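Local coordinates for uncharacterized GST-like proteinprotein (Pseudomonas syringae pv. tomato, PDB 3IC8) that is of unknown function but has glutathione S-transferase-like N- and C-terminal domains and may, like its relatives, bind glutathione, at residues V260-V265 and E282-R287. Residues are numbered along the deposited sequence; the frame is centred on the assembly and turned at random.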
# COMPACT_ATOMS: atom_id res chain seq x y z
N VAL A 260 -28.52 36.27 -25.12
CA VAL A 260 -28.15 34.98 -25.60
C VAL A 260 -28.72 33.82 -24.86
O VAL A 260 -29.12 33.93 -23.74
CB VAL A 260 -26.70 34.81 -25.42
CG1 VAL A 260 -26.41 33.37 -25.38
CG2 VAL A 260 -25.95 35.52 -26.47
N ALA A 261 -28.69 32.67 -25.49
CA ALA A 261 -28.96 31.43 -24.82
C ALA A 261 -27.81 30.51 -25.12
O ALA A 261 -27.23 30.58 -26.16
CB ALA A 261 -30.22 30.84 -25.29
N ILE A 262 -27.47 29.67 -24.18
CA ILE A 262 -26.43 28.71 -24.40
C ILE A 262 -26.95 27.36 -24.03
O ILE A 262 -27.56 27.20 -23.01
CB ILE A 262 -25.18 29.04 -23.57
CG1 ILE A 262 -24.59 30.33 -24.05
CG2 ILE A 262 -24.13 28.01 -23.72
CD1 ILE A 262 -23.28 30.57 -23.53
N ALA A 263 -26.72 26.40 -24.89
CA ALA A 263 -27.10 25.04 -24.59
C ALA A 263 -26.01 24.07 -24.92
O ALA A 263 -25.21 24.30 -25.77
CB ALA A 263 -28.35 24.67 -25.31
N ALA A 264 -26.00 22.95 -24.22
CA ALA A 264 -25.11 21.88 -24.55
C ALA A 264 -25.61 21.34 -25.85
O ALA A 264 -26.78 21.30 -26.08
CB ALA A 264 -25.17 20.84 -23.52
N VAL A 265 -24.69 20.95 -26.69
CA VAL A 265 -25.01 20.44 -28.00
C VAL A 265 -25.79 19.15 -27.93
O VAL A 265 -26.67 18.90 -28.73
CB VAL A 265 -23.76 20.19 -28.76
CG1 VAL A 265 -23.92 18.99 -29.56
CG2 VAL A 265 -23.45 21.37 -29.60
N GLU A 282 -11.25 29.93 -24.42
CA GLU A 282 -11.68 28.84 -23.61
C GLU A 282 -13.04 29.03 -22.99
O GLU A 282 -13.56 28.12 -22.42
CB GLU A 282 -10.67 28.66 -22.50
CG GLU A 282 -9.32 28.27 -22.97
CD GLU A 282 -9.23 26.83 -23.43
OE1 GLU A 282 -10.03 26.01 -23.00
OE2 GLU A 282 -8.35 26.51 -24.22
N GLU A 283 -13.60 30.22 -23.07
CA GLU A 283 -14.73 30.53 -22.23
C GLU A 283 -15.83 31.44 -22.76
O GLU A 283 -15.58 32.36 -23.47
CB GLU A 283 -14.21 31.15 -20.95
CG GLU A 283 -15.03 30.92 -19.75
CD GLU A 283 -14.40 31.50 -18.53
OE1 GLU A 283 -13.51 32.34 -18.64
OE2 GLU A 283 -14.79 31.12 -17.45
N LEU A 284 -17.05 31.16 -22.36
CA LEU A 284 -18.14 32.08 -22.50
C LEU A 284 -18.76 32.36 -21.15
O LEU A 284 -19.01 31.46 -20.40
CB LEU A 284 -19.19 31.51 -23.42
CG LEU A 284 -18.76 31.02 -24.78
CD1 LEU A 284 -19.60 29.90 -25.17
CD2 LEU A 284 -18.90 32.09 -25.73
N ILE A 285 -19.02 33.62 -20.85
CA ILE A 285 -19.62 33.99 -19.59
C ILE A 285 -20.98 34.65 -19.73
O ILE A 285 -21.15 35.57 -20.47
CB ILE A 285 -18.72 34.90 -18.82
CG1 ILE A 285 -17.32 34.37 -18.85
CG2 ILE A 285 -19.13 34.94 -17.42
CD1 ILE A 285 -16.48 34.96 -17.85
N LEU A 286 -21.91 34.22 -18.94
CA LEU A 286 -23.20 34.75 -19.11
C LEU A 286 -23.76 35.18 -17.78
O LEU A 286 -23.56 34.54 -16.78
CB LEU A 286 -24.00 33.73 -19.90
CG LEU A 286 -25.47 33.54 -19.81
CD1 LEU A 286 -25.83 32.33 -20.58
CD2 LEU A 286 -25.76 33.37 -18.37
N ARG A 287 -24.42 36.34 -17.79
CA ARG A 287 -24.96 36.97 -16.61
C ARG A 287 -26.43 36.70 -16.56
O ARG A 287 -27.10 36.84 -17.52
CB ARG A 287 -24.69 38.47 -16.65
CG ARG A 287 -25.13 39.23 -15.43
CD ARG A 287 -25.54 40.64 -15.77
NE ARG A 287 -25.26 41.59 -14.71
CZ ARG A 287 -26.18 42.26 -14.03
NH1 ARG A 287 -27.47 42.10 -14.29
NH2 ARG A 287 -25.83 43.10 -13.09
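Ile262 reaches between Leu284 and Leu286, and these three buried side chains make all the close approaches between the two segments. Its CD1 methyl lies 4.1 Å from Leu284 CD1 and 4.2 Å from Leu284 CB, the two chains meeting at a slant. Further back along the same side chain, Ile262 CG1 sits 4.2 Å from Leu286 CD1, where the two residues run past each other in opposite directions. The ethyl arm of Ile262 is turned beside its backbone N (chi1 -66°), which leaves CG2 anti to that N.

No hydrogen bond links the two segments. Strand 272-279 lies between them in the sheet order, its Val272 hydrogen-bonded to Ile262 through the backbone. The strands of residues 259-309 seem to curl round, so that side chains of 259-264 and 284-290 meet inside, perhaps as in a small beta barrel. Phe300 and Phe305 also touch Ile262, and Val307 touches Leu284.

The packing fades toward Val265 and Glu282, which are exposed and touch nothing across the contact. Glu283 OE2 is hydrogen-bonded to His299 ND1. With only methyl and methylene groups in touch, dispersion and burial hold these side chains together, while backbone bonds through strand 272-279 set the strand positions.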